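Local structure of endo-beta-1,4-glucanase (Ampullaria crossean, 5XBU) at residues Q54-A59 and V104-T109; G79-L84 and P166-L171; T85-F90 and N157-W162. The protein probably acts as a cellulase of glycoside hydrolase family 45, cleaving internal beta-1,4-glycosidic bonds of cellulose. All blocks are in the same frame, centred on the assembly; numbering follows the deposited sequence. Where two conformers were deposited one is given.

Interaction 1: Q54-A59 and V104-T109; sequences QKHVTA and VVFMVT
His56 turns its CG beside its own backbone N (chi1 -67°), which carries the ring toward strand 104-108, where CG1 of Val104, anti to its backbone N (chi1 -178°), lies over one face of the imidazole. The contact is a CH-pi one: CG1 of Val104 lies off the ring centre toward the rim, with ND1 of His56 the closest ring atom at 3.5 Å. In the plane of the ring, at its ND1 edge, a water bridges ND1 of His56 to the carbonyl O of Val105. The Phe106 ring meets the imidazole obliquely, planes at 57°, and its CD2 reaches CB of His56 at 3.6 Å. With His56 so placed, an alanine here would probably leave the Val104 methyl without a ring to lie against and the bridging water without its nitrogen partner.

Beyond His56 the chain becomes a strand and pairs in parallel with 104-108. Met107 bonds on both sides of Val57: its N donates to His56 O at 3.0 Å, and its O accepts from Thr58 N at 2.9 Å. Thr109 N then closes the ladder onto Thr58 O, a straighter bond of 3.0 Å. Beside the Val57–Met107 pair, CG1 of Val57 rests against CG2 of Thr109 at 3.8 Å, just past the strand end, the two side chains crossing at about a right angle. On the face with Thr58 and Val108, CG2 of Thr58 approaches CB of Phe106 at 3.9 Å, while its OG1 bonds to the backbone O of Asp142.

This parallel pair belongs to the double-psi beta-barrel expected for the family. Strand 57-60 is flanked on its other edge by the antiparallel strand 140-144, and strand 104-108 by 81-86; helix 50-54 packs Trp51 against Met107 and Thr109.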
ATOM      1  N   GLN A  54      -6.514 -13.292   1.159  1.00 10.73           N
ATOM      2  CA  GLN A  54      -5.540 -14.252   0.642  1.00 10.95           C
ATOM      3  C   GLN A  54      -4.563 -13.673  -0.375  1.00 10.85           C
ATOM      4  O   GLN A  54      -3.434 -14.182  -0.493  1.00 11.25           O
ATOM      5  CB  GLN A  54      -6.274 -15.407  -0.052  1.00 11.16           C
ATOM      6  CG  GLN A  54      -7.120 -16.249   0.860  1.00 11.41           C
ATOM      7  CD  GLN A  54      -8.136 -17.078   0.102  1.00 11.62           C
ATOM      8  OE1 GLN A  54      -8.470 -16.797  -1.047  1.00 11.79           O
ATOM      9  NE2 GLN A  54      -8.643 -18.118   0.757  1.00 12.80           N
ATOM     10  N   LYS A  55      -5.004 -12.707  -1.165  1.00 10.31           N
ATOM     11  CA  LYS A  55      -4.261 -12.238  -2.330  1.00 10.42           C
ATOM     12  C   LYS A  55      -3.351 -11.077  -1.973  1.00 10.02           C
ATOM     13  O   LYS A  55      -3.262 -10.682  -0.814  1.00 10.56           O
ATOM     14  CB  LYS A  55      -5.202 -11.910  -3.471  1.00 10.76           C
ATOM     15  CG  LYS A  55      -5.866 -13.144  -4.054  1.00 12.10           C
ATOM     16  CD  LYS A  55      -6.471 -12.836  -5.411  1.00 13.03           C
ATOM     17  CE  LYS A  55      -7.078 -14.032  -6.033  1.00 13.15           C
ATOM     18  NZ  LYS A  55      -7.498 -13.722  -7.417  1.00 13.58           N
ATOM     19  N   HIS A  56      -2.634 -10.570  -2.983  1.00 10.38           N
ATOM     20  CA  HIS A  56      -1.752  -9.422  -2.823  1.00 10.36           C
ATOM     21  C   HIS A  56      -2.616  -8.163  -2.880  1.00  9.55           C
ATOM     22  O   HIS A  56      -2.861  -7.594  -3.950  1.00  9.96           O
ATOM     23  CB  HIS A  56      -0.720  -9.420  -3.935  1.00 11.52           C
ATOM     24  CG  HIS A  56       0.232 -10.540  -3.861  1.00 12.26           C
ATOM     25  ND1 HIS A  56       0.740 -11.147  -4.987  1.00 13.37           N
ATOM     26  CD2 HIS A  56       0.811 -11.163  -2.803  1.00 13.54           C
ATOM     27  CE1 HIS A  56       1.563 -12.129  -4.625  1.00 13.66           C
ATOM     28  NE2 HIS A  56       1.627 -12.153  -3.305  1.00 13.72           N
ATOM     29  N   VAL A  57      -3.077  -7.763  -1.702  1.00  9.43           N
ATOM     30  CA  VAL A  57      -3.918  -6.591  -1.542  1.00  9.16           C
ATOM     31  C   VAL A  57      -3.296  -5.684  -0.482  1.00  9.03           C
ATOM     32  O   VAL A  57      -2.518  -6.116   0.384  1.00  9.54           O
ATOM     33  CB  VAL A  57      -5.386  -6.984  -1.230  1.00  9.89           C
ATOM     34  CG1 VAL A  57      -5.987  -7.714  -2.425  1.00 10.51           C
ATOM     35  CG2 VAL A  57      -5.521  -7.789   0.060  1.00 10.64           C
ATOM     36  N   THR A  58      -3.630  -4.403  -0.578  1.00  8.78           N
ATOM     37  CA  THR A  58      -3.006  -3.388   0.235  1.00  8.68           C
ATOM     38  C   THR A  58      -4.015  -2.356   0.741  1.00  8.58           C
ATOM     39  O   THR A  58      -5.043  -2.075   0.115  1.00  8.86           O
ATOM     40  CB  THR A  58      -1.844  -2.716  -0.544  1.00  8.83           C
ATOM     41  OG1 THR A  58      -1.155  -1.769   0.263  1.00  9.38           O
ATOM     42  CG2 THR A  58      -2.267  -2.001  -1.825  1.00  9.09           C
ATOM     43  N   ALA A  59      -3.632  -1.762   1.868  1.00  8.56           N
ATOM     44  CA  ALA A  59      -4.217  -0.558   2.450  1.00  8.53           C
ATOM     45  C   ALA A  59      -3.176   0.551   2.348  1.00  8.19           C
ATOM     46  O   ALA A  59      -2.266   0.625   3.186  1.00  8.73           O
ATOM     47  CB  ALA A  59      -4.591  -0.815   3.908  1.00  9.36           C
ATOM     48  N   VAL A 104       6.161  -7.195  -7.095  1.00 10.17           N
ATOM     49  CA  VAL A 104       4.859  -7.776  -6.791  1.00 10.15           C
ATOM     50  C   VAL A 104       3.802  -6.695  -6.983  1.00  9.52           C
ATOM     51  O   VAL A 104       3.984  -5.555  -6.557  1.00  9.67           O
ATOM     52  CB  VAL A 104       4.810  -8.358  -5.359  1.00 11.26           C
ATOM     53  CG1 VAL A 104       3.480  -8.998  -5.087  1.00 11.99           C
ATOM     54  CG2 VAL A 104       5.941  -9.387  -5.116  1.00 12.61           C
ATOM     55  N   VAL A 105       2.707  -7.069  -7.619  1.00  9.79           N
ATOM     56  CA  VAL A 105       1.559  -6.196  -7.849  1.00  9.86           C
ATOM     57  C   VAL A 105       0.523  -6.424  -6.756  1.00  9.76           C
ATOM     58  O   VAL A 105       0.119  -7.563  -6.490  1.00 10.98           O
ATOM     59  CB  VAL A 105       0.962  -6.419  -9.248  1.00 11.02           C
ATOM     60  CG1 VAL A 105      -0.319  -5.589  -9.454  1.00 12.28           C
ATOM     61  CG2 VAL A 105       1.973  -6.121 -10.353  1.00 12.13           C
ATOM     62  N   PHE A 106       0.062  -5.329  -6.151  1.00  9.39           N
ATOM     63  CA  PHE A 106      -0.955  -5.357  -5.113  1.00  9.56           C
ATOM     64  C   PHE A 106      -2.146  -4.519  -5.558  1.00  9.01           C
ATOM     65  O   PHE A 106      -1.980  -3.454  -6.163  1.00  9.97           O
ATOM     66  CB  PHE A 106      -0.446  -4.777  -3.797  1.00  9.49           C
ATOM     67  CG  PHE A 106       0.693  -5.562  -3.192  1.00  9.48           C
ATOM     68  CD1 PHE A 106       1.984  -5.359  -3.637  1.00  9.95           C
ATOM     69  CD2 PHE A 106       0.467  -6.502  -2.198  1.00  9.88           C
ATOM     70  CE1 PHE A 106       3.043  -6.090  -3.106  1.00 10.80           C
ATOM     71  CE2 PHE A 106       1.512  -7.244  -1.658  1.00 10.77           C
ATOM     72  CZ  PHE A 106       2.800  -7.027  -2.130  1.00 11.00           C
ATOM     73  N   MET A 107      -3.348  -4.944  -5.194  1.00  8.81           N
ATOM     74  CA  MET A 107      -4.555  -4.162  -5.445  1.00  8.46           C
ATOM     75  C   MET A 107      -5.000  -3.430  -4.191  1.00  8.15           C
ATOM     76  O   MET A 107      -5.016  -3.993  -3.092  1.00  8.49           O
ATOM     77  CB  MET A 107      -5.676  -5.069  -5.966  1.00  8.84           C
ATOM     78  CG  MET A 107      -6.919  -4.270  -6.391  1.00  9.06           C
ATOM     79  SD  MET A 107      -8.071  -5.245  -7.368  1.00  9.80           S
ATOM     80  CE  MET A 107      -8.720  -6.356  -6.102  1.00 10.61           C
ATOM     81  N   VAL A 108      -5.381  -2.161  -4.367  1.00  8.17           N
ATOM     82  CA  VAL A 108      -5.909  -1.350  -3.279  1.00  8.31           C
ATOM     83  C   VAL A 108      -7.315  -1.816  -2.926  1.00  8.50           C
ATOM     84  O   VAL A 108      -8.240  -1.697  -3.733  1.00  9.05           O
ATOM     85  CB  VAL A 108      -5.940   0.130  -3.684  1.00  8.72           C
ATOM     86  CG1 VAL A 108      -6.565   0.950  -2.594  1.00  8.98           C
ATOM     87  CG2 VAL A 108      -4.530   0.611  -4.065  1.00  8.98           C
ATOM     88  N   THR A 109      -7.478  -2.319  -1.698  1.00  8.44           N
ATOM     89  CA  THR A 109      -8.787  -2.759  -1.217  1.00  8.74           C
ATOM     90  C   THR A 109      -9.143  -2.171   0.132  1.00  8.84           C
ATOM     91  O   THR A 109     -10.248  -2.429   0.626  1.00 10.14           O
ATOM     92  CB  THR A 109      -8.895  -4.282  -1.153  1.00  9.53           C
ATOM     93  OG1 THR A 109      -8.001  -4.725  -0.139  1.00 10.06           O
ATOM     94  CG2 THR A 109      -8.604  -4.936  -2.470  1.00 10.04           C
TER
HETATM   95  O   HOH W   1      -0.480 -10.105  -7.284  1.00 14.60           O

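Interaction 2: G79-L84 and P166-L171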
ATOM      1  N   GLY A  79      -9.391  -0.195  -5.869  1.00  9.81           N
ATOM      2  CA  GLY A  79      -9.311  -1.001  -7.053  1.00 10.52           C
ATOM      3  C   GLY A  79      -8.152  -0.707  -7.968  1.00 11.28           C
ATOM      4  O   GLY A  79      -7.965  -1.432  -8.958  1.00 12.63           O
ATOM      5  N   LYS A  80      -7.335   0.299  -7.665  1.00 10.57           N
ATOM      6  CA  LYS A  80      -6.096   0.492  -8.420  1.00 10.39           C
ATOM      7  C   LYS A  80      -5.105  -0.585  -8.035  1.00  9.19           C
ATOM      8  O   LYS A  80      -5.154  -1.126  -6.941  1.00  9.85           O
ATOM      9  CB  LYS A  80      -5.449   1.856  -8.101  1.00 12.61           C
ATOM     10  CG  LYS A  80      -6.247   3.068  -8.526  1.00 15.80           C
ATOM     11  CD  LYS A  80      -6.227   3.189 -10.040  1.00 19.00           C
ATOM     12  CE  LYS A  80      -6.735   4.551 -10.495  1.00 21.31           C
ATOM     13  NZ  LYS A  80      -5.806   5.700 -10.143  1.00 22.57           N
ATOM     14  N   CYS A  81      -4.189  -0.878  -8.945  1.00  9.10           N
ATOM     15  CA  CYS A  81      -3.081  -1.768  -8.654  1.00  9.33           C
ATOM     16  C   CYS A  81      -1.763  -1.007  -8.710  1.00  9.51           C
ATOM     17  O   CYS A  81      -1.576  -0.072  -9.501  1.00 10.37           O
ATOM     18  CB  CYS A  81      -3.043  -2.949  -9.627  1.00 10.10           C
ATOM     19  SG  CYS A  81      -4.364  -4.143  -9.253  1.00 10.59           S
ATOM     20  N   VAL A  82      -0.850  -1.422  -7.841  1.00  9.08           N
ATOM     21  CA  VAL A  82       0.475  -0.842  -7.745  1.00  9.15           C
ATOM     22  C   VAL A  82       1.507  -1.967  -7.830  1.00  9.23           C
ATOM     23  O   VAL A  82       1.355  -3.013  -7.189  1.00 10.32           O
ATOM     24  CB  VAL A  82       0.668   0.006  -6.466  1.00  9.17           C
ATOM     25  CG1 VAL A  82      -0.220   1.252  -6.519  1.00  9.55           C
ATOM     26  CG2 VAL A  82       0.473  -0.763  -5.198  1.00  9.77           C
ATOM     27  N   ARG A  83       2.548  -1.748  -8.624  0.51  9.16           N
ATOM     28  CA  ARG A  83       3.686  -2.653  -8.658  0.51  9.46           C
ATOM     29  C   ARG A  83       4.720  -2.101  -7.699  0.51  8.91           C
ATOM     30  O   ARG A  83       5.089  -0.922  -7.790  0.51  8.95           O
ATOM     31  CB  ARG A  83       4.281  -2.752 -10.057  0.51 10.62           C
ATOM     32  CG  ARG A  83       5.521  -3.646 -10.084  0.51 12.03           C
ATOM     33  CD  ARG A  83       6.092  -3.869 -11.459  0.51 13.72           C
ATOM     34  NE  ARG A  83       5.166  -4.603 -12.318  0.51 15.81           N
ATOM     35  CZ  ARG A  83       4.606  -4.096 -13.405  0.51 17.20           C
ATOM     36  NH1 ARG A  83       4.881  -2.850 -13.768  0.51 17.82           N
ATOM     37  NH2 ARG A  83       3.785  -4.838 -14.133  0.51 17.90           N
ATOM     38  N   LEU A  84       5.151  -2.944  -6.768  1.00  8.70           N
ATOM     39  CA  LEU A  84       6.128  -2.596  -5.757  1.00  8.65           C
ATOM     40  C   LEU A  84       7.395  -3.409  -5.996  1.00  9.14           C
ATOM     41  O   LEU A  84       7.340  -4.645  -6.040  1.00  9.49           O
ATOM     42  CB  LEU A  84       5.592  -2.844  -4.360  1.00  8.68           C
ATOM     43  CG  LEU A  84       4.236  -2.192  -4.052  1.00  8.82           C
ATOM     44  CD1 LEU A  84       3.891  -2.383  -2.595  1.00  9.35           C
ATOM     45  CD2 LEU A  84       4.254  -0.703  -4.396  1.00  9.15           C
ATOM     46  N   PRO A 166      -1.965  -1.421 -14.685  1.00 12.59           N
ATOM     47  CA  PRO A 166      -3.233  -2.128 -14.871  1.00 13.31           C
ATOM     48  C   PRO A 166      -3.280  -3.372 -13.992  1.00 13.04           C
ATOM     49  O   PRO A 166      -2.296  -4.096 -13.843  1.00 13.93           O
ATOM     50  CB  PRO A 166      -3.216  -2.505 -16.356  1.00 14.83           C
ATOM     51  CG  PRO A 166      -2.247  -1.588 -16.973  1.00 15.30           C
ATOM     52  CD  PRO A 166      -1.228  -1.246 -15.946  1.00 13.84           C
ATOM     53  N   CYS A 167      -4.438  -3.649 -13.410  1.00 12.37           N
ATOM     54  CA  CYS A 167      -4.545  -4.838 -12.574  1.00 12.08           C
ATOM     55  C   CYS A 167      -4.494  -6.110 -13.408  1.00 13.16           C
ATOM     56  O   CYS A 167      -5.070  -6.173 -14.494  1.00 14.18           O
ATOM     57  CB  CYS A 167      -5.838  -4.856 -11.759  1.00 11.96           C
ATOM     58  SG  CYS A 167      -5.913  -3.607 -10.459  1.00 11.65           S
ATOM     59  N   PRO A 168      -3.844  -7.148 -12.900  1.00 13.68           N
ATOM     60  CA  PRO A 168      -3.969  -8.465 -13.502  1.00 14.61           C
ATOM     61  C   PRO A 168      -5.442  -8.860 -13.575  1.00 14.34           C
ATOM     62  O   PRO A 168      -6.269  -8.437 -12.758  1.00 13.69           O
ATOM     63  CB  PRO A 168      -3.180  -9.344 -12.530  1.00 15.92           C
ATOM     64  CG  PRO A 168      -2.145  -8.373 -11.892  1.00 16.28           C
ATOM     65  CD  PRO A 168      -2.988  -7.163 -11.701  1.00 15.24           C
ATOM     66  N   GLY A 169      -5.767  -9.698 -14.561  1.00 15.11           N
ATOM     67  CA  GLY A 169      -7.168  -9.984 -14.829  1.00 15.09           C
ATOM     68  C   GLY A 169      -7.901 -10.606 -13.654  1.00 14.03           C
ATOM     69  O   GLY A 169      -9.077 -10.327 -13.429  1.00 14.25           O
ATOM     70  N   ASP A 170      -7.226 -11.462 -12.890  1.00 13.58           N
ATOM     71  CA  ASP A 170      -7.912 -12.084 -11.764  1.00 13.10           C
ATOM     72  C   ASP A 170      -8.272 -11.056 -10.701  1.00 11.94           C
ATOM     73  O   ASP A 170      -9.360 -11.118 -10.115  1.00 11.86           O
ATOM     74  CB  ASP A 170      -7.068 -13.197 -11.155  1.00 13.54           C
ATOM     75  CG  ASP A 170      -5.786 -12.684 -10.531  1.00 13.82           C
ATOM     76  OD1 ASP A 170      -4.963 -12.100 -11.264  1.00 14.56           O
ATOM     77  OD2 ASP A 170      -5.598 -12.879  -9.313  1.00 14.54           O
ATOM     78  N   LEU A 171      -7.376 -10.097 -10.445  1.00 11.51           N
ATOM     79  CA  LEU A 171      -7.645  -9.059  -9.455  1.00 11.13           C
ATOM     80  C   LEU A 171      -8.722  -8.113  -9.947  1.00 11.11           C
ATOM     81  O   LEU A 171      -9.576  -7.680  -9.169  1.00 10.99           O
ATOM     82  CB  LEU A 171      -6.350  -8.318  -9.106  1.00 11.01           C
ATOM     83  CG  LEU A 171      -5.407  -9.104  -8.198  1.00 11.56           C
ATOM     84  CD1 LEU A 171      -4.050  -8.436  -8.136  1.00 12.70           C
ATOM     85  CD2 LEU A 171      -5.993  -9.262  -6.815  1.00 12.33           C
TER
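Cys81 and Cys167 are joined by a disulfide, SG to SG 2.0 Å, turned through a chi3 of 104°. Each cysteine swings its SG to the side of its own backbone N, anti to the carbonyl carbon (chi1 -74° in Cys81, -69° in Cys167). The carbonyl O of Gly79 comes within 3.3 Å of SG of Cys167. SG of Cys81 also meets two apolar groups from the other segment: CD of Pro168 at 4.1 Å and, more loosely, CD1 of Leu171 at 4.4 Å. No hydrogen bond crosses between the segments, so the covalent link and this thin apolar layer make the contact.

What the bridge joins is the start of strand 81-86, a strand of the sheet that probably forms the double-psi beta-barrel of this family, and the lead-in to helix 169-175. Pro168 occupies the N-cap position of that helix, one residue after the bridged cysteine.

Around the bridge, Cys81 is bonded through its backbone to Val165 of the neighbouring strand and is flanked by the side chains of Val105 and Met107, while Pro168 also rests on Val105. Further out, Lys80 NZ hydrogen-bonds to OD1 of Asn77 and forms a salt bridge with Glu164.

Interaction 3: T85-F90 and N157-W162; sequences TPTGGF and NPEVTW
Glu159 reaches across to Thr87 and meets it with both side chain and backbone. With CG anti to the backbone N (chi1 -177°) and the chain extended beyond, its carboxylate comes up to Thr87, whose OG1 donates to OE2 of Glu159 at 2.7 Å, on the anti lone pair. That same hydroxyl accepts from Gly89 N at 2.9 Å, an ST turn that holds the hydroxyl through a second bond. A side chain at Gly89 would run into OE2. Parts of the chain outside the two segments grip the carboxylate directly as well: Leu8 N bonds to OE2, and Tyr137 OH and Cys9 N to OE1.

The backbone repeats the grip. Thr87 N donates to Glu159 O at 3.1 Å, and Glu159 N returns a bond to Gly89 O at 3.0 Å, approaching from well above the carbonyl plane. One water sits beside this turn, donating to the carbonyl oxygens of Gly89 and Glu159 and accepting from Gly88 N.

Thr85 carries the regular part of the contact, an antiparallel hydrogen-bonded pair with Thr161: Thr85 N to Thr161 O is 3.0 Å, and Thr161 N to Thr85 O is 2.9 Å. Their side chains lie side by side and point the same way, CB of Thr85 3.6 Å from OG1 of Thr161. CG2 of Thr87 reaches CG2 of Thr161 at 4.1 Å, adding a methyl contact between the two side chains.

In the sheet, strand 160-165 runs antiparallel between 81-86 and 22-30. Val160 packs on Ala25 and Thr27 of the latter, and Phe19 of the short strand 17-19 touches Thr87 and Thr161.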
ATOM      1  N   THR A  85       8.522  -2.727  -6.180  1.00  9.18           N
ATOM      2  CA  THR A  85       9.797  -3.374  -6.462  1.00  9.68           C
ATOM      3  C   THR A  85      10.774  -3.069  -5.346  1.00  9.57           C
ATOM      4  O   THR A  85      11.135  -1.899  -5.159  1.00  9.45           O
ATOM      5  CB  THR A  85      10.378  -2.900  -7.788  1.00 10.76           C
ATOM      6  OG1 THR A  85       9.442  -3.079  -8.843  1.00 11.01           O
ATOM      7  CG2 THR A  85      11.642  -3.666  -8.140  1.00 12.11           C
ATOM      8  N   PRO A  86      11.226  -4.062  -4.581  1.00  9.74           N
ATOM      9  CA  PRO A  86      12.203  -3.771  -3.529  1.00 10.06           C
ATOM     10  C   PRO A  86      13.466  -3.132  -4.092  1.00  9.75           C
ATOM     11  O   PRO A  86      13.965  -3.528  -5.149  1.00 10.53           O
ATOM     12  CB  PRO A  86      12.522  -5.146  -2.924  1.00 10.75           C
ATOM     13  CG  PRO A  86      11.253  -5.948  -3.218  1.00 10.97           C
ATOM     14  CD  PRO A  86      10.834  -5.492  -4.585  1.00 10.37           C
ATOM     15  N   THR A  87      14.024  -2.191  -3.323  1.00 10.02           N
ATOM     16  CA  THR A  87      15.325  -1.604  -3.638  1.00 10.47           C
ATOM     17  C   THR A  87      16.476  -2.347  -2.953  1.00 10.90           C
ATOM     18  O   THR A  87      17.635  -2.129  -3.315  1.00 11.94           O
ATOM     19  CB  THR A  87      15.356  -0.155  -3.139  1.00 10.43           C
ATOM     20  OG1 THR A  87      15.160  -0.219  -1.723  1.00 10.52           O
ATOM     21  CG2 THR A  87      14.318   0.707  -3.828  1.00 10.88           C
ATOM     22  N   GLY A  88      16.186  -3.147  -1.940  1.00 10.92           N
ATOM     23  CA  GLY A  88      17.177  -3.633  -1.000  1.00 11.88           C
ATOM     24  C   GLY A  88      17.237  -2.857   0.291  1.00 12.16           C
ATOM     25  O   GLY A  88      17.919  -3.269   1.230  1.00 14.34           O
ATOM     26  N   GLY A  89      16.570  -1.714   0.334  1.00 11.19           N
ATOM     27  CA  GLY A  89      16.559  -0.882   1.509  1.00 11.54           C
ATOM     28  C   GLY A  89      15.452  -1.228   2.480  1.00 10.85           C
ATOM     29  O   GLY A  89      14.567  -2.042   2.205  1.00 10.74           O
ATOM     30  N   PHE A  90      15.501  -0.548   3.619  1.00 11.13           N
ATOM     31  CA  PHE A  90      14.550  -0.666   4.716  1.00 11.29           C
ATOM     32  C   PHE A  90      14.883   0.437   5.712  1.00 11.89           C
ATOM     33  O   PHE A  90      15.971   1.021   5.671  1.00 12.74           O
ATOM     34  CB  PHE A  90      14.587  -2.057   5.367  1.00 11.67           C
ATOM     35  CG  PHE A  90      15.941  -2.411   5.904  1.00 12.42           C
ATOM     36  CD1 PHE A  90      16.892  -2.960   5.066  1.00 12.88           C
ATOM     37  CD2 PHE A  90      16.258  -2.154   7.222  1.00 13.49           C
ATOM     38  CE1 PHE A  90      18.150  -3.291   5.556  1.00 13.99           C
ATOM     39  CE2 PHE A  90      17.527  -2.470   7.717  1.00 14.47           C
ATOM     40  CZ  PHE A  90      18.451  -3.044   6.882  1.00 14.91           C
ATOM     41  N   ASN A 157       9.044  -5.310   5.870  1.00 11.24           N
ATOM     42  CA  ASN A 157       8.907  -3.878   5.658  1.00 11.20           C
ATOM     43  C   ASN A 157       9.910  -3.311   4.645  1.00 10.38           C
ATOM     44  O   ASN A 157      10.545  -2.288   4.910  1.00 10.96           O
ATOM     45  CB  ASN A 157       9.004  -3.111   6.969  1.00 11.88           C
ATOM     46  CG  ASN A 157       8.030  -3.541   8.014  1.00 12.98           C
ATOM     47  OD1 ASN A 157       7.070  -4.251   7.746  1.00 12.51           O
ATOM     48  ND2 ASN A 157       8.261  -3.069   9.246  1.00 14.56           N
ATOM     49  N   PRO A 158      10.056  -3.927   3.477  1.00  9.95           N
ATOM     50  CA  PRO A 158      11.064  -3.411   2.546  1.00  9.86           C
ATOM     51  C   PRO A 158      10.702  -2.033   2.022  1.00  9.48           C
ATOM     52  O   PRO A 158       9.529  -1.697   1.807  1.00  9.79           O
ATOM     53  CB  PRO A 158      11.043  -4.424   1.401  1.00 10.62           C
ATOM     54  CG  PRO A 158       9.638  -4.989   1.448  1.00 10.40           C
ATOM     55  CD  PRO A 158       9.346  -5.077   2.906  1.00 10.40           C
ATOM     56  N   GLU A 159      11.745  -1.269   1.732  1.00  9.55           N
ATOM     57  CA  GLU A 159      11.661  -0.091   0.875  1.00  9.48           C
ATOM     58  C   GLU A 159      11.442  -0.537  -0.564  1.00  9.04           C
ATOM     59  O   GLU A 159      12.073  -1.497  -1.031  1.00  9.58           O
ATOM     60  CB  GLU A 159      12.999   0.664   0.982  1.00  9.76           C
ATOM     61  CG  GLU A 159      13.076   1.962   0.207  1.00  9.86           C
ATOM     62  CD  GLU A 159      14.470   2.579   0.342  1.00 10.00           C
ATOM     63  OE1 GLU A 159      14.593   3.705   0.884  1.00 10.00           O
ATOM     64  OE2 GLU A 159      15.440   1.926  -0.107  1.00 10.40           O
ATOM     65  N   VAL A 160      10.546   0.148  -1.280  1.00  8.75           N
ATOM     66  CA  VAL A 160      10.233  -0.233  -2.648  1.00  8.91           C
ATOM     67  C   VAL A 160      10.157   1.019  -3.510  1.00  8.69           C
ATOM     68  O   VAL A 160       9.929   2.124  -3.012  1.00  9.24           O
ATOM     69  CB  VAL A 160       8.891  -1.003  -2.741  1.00  9.24           C
ATOM     70  CG1 VAL A 160       8.931  -2.264  -1.861  1.00  9.77           C
ATOM     71  CG2 VAL A 160       7.717  -0.112  -2.297  1.00  9.50           C
ATOM     72  N   THR A 161      10.305   0.836  -4.817  1.00  8.75           N
ATOM     73  CA  THR A 161       9.772   1.798  -5.762  1.00  8.99           C
ATOM     74  C   THR A 161       8.344   1.389  -6.121  1.00  9.26           C
ATOM     75  O   THR A 161       7.996   0.206  -6.060  1.00 10.19           O
ATOM     76  CB  THR A 161      10.629   1.952  -7.018  1.00 10.35           C
ATOM     77  OG1 THR A 161      10.752   0.704  -7.705  1.00 11.36           O
ATOM     78  CG2 THR A 161      12.014   2.513  -6.669  1.00 11.60           C
ATOM     79  N   TRP A 162       7.506   2.381  -6.454  1.00  9.28           N
ATOM     80  CA  TRP A 162       6.095   2.099  -6.671  1.00  9.27           C
ATOM     81  C   TRP A 162       5.608   2.764  -7.948  1.00  9.27           C
ATOM     82  O   TRP A 162       6.041   3.865  -8.318  1.00  9.68           O
ATOM     83  CB  TRP A 162       5.236   2.538  -5.460  1.00  8.87           C
ATOM     84  CG  TRP A 162       4.871   4.007  -5.427  1.00  8.65           C
ATOM     85  CD1 TRP A 162       5.606   5.086  -5.001  1.00  8.99           C
ATOM     86  CD2 TRP A 162       3.611   4.550  -5.857  1.00  8.64           C
ATOM     87  NE1 TRP A 162       4.897   6.238  -5.164  1.00  8.95           N
ATOM     88  CE2 TRP A 162       3.675   5.938  -5.692  1.00  8.84           C
ATOM     89  CE3 TRP A 162       2.438   3.984  -6.372  1.00  9.14           C
ATOM     90  CZ2 TRP A 162       2.609   6.765  -5.994  1.00  9.77           C
ATOM     91  CZ3 TRP A 162       1.389   4.789  -6.661  1.00 10.24           C
ATOM     92  CH2 TRP A 162       1.483   6.180  -6.481  1.00 10.46           C
TER
HETATM   93  O   HOH W   2       7.655  -1.023  -9.233  1.00 16.10           O
HETATM   94  O   HOH W   3      13.897  -3.432  -0.182  1.00 11.00           O

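From the N terminus the chain first passes 54-59, whose partner 104-109 returns to close the loop of interaction 1. Inside that loop it runs through 79-84 and straight on into 85-90, together spanning strand 81-86; the partners of these two segments in interactions 2 and 3 come only after 104-109. Interactions 2 and 3 therefore both cross interaction 1. The second halves come back in reverse order, 157-162 before 166-171, so interaction 3 is nested within the loop closed by interaction 2. Strand 81-86 lies in the sheet between 104-108 and 160-165: interaction 3 pairs its far end, interaction 2 ties its start to the segment leading into helix 169-175, and the Lys55–Asp170 salt bridge joins interactions 1 and 2.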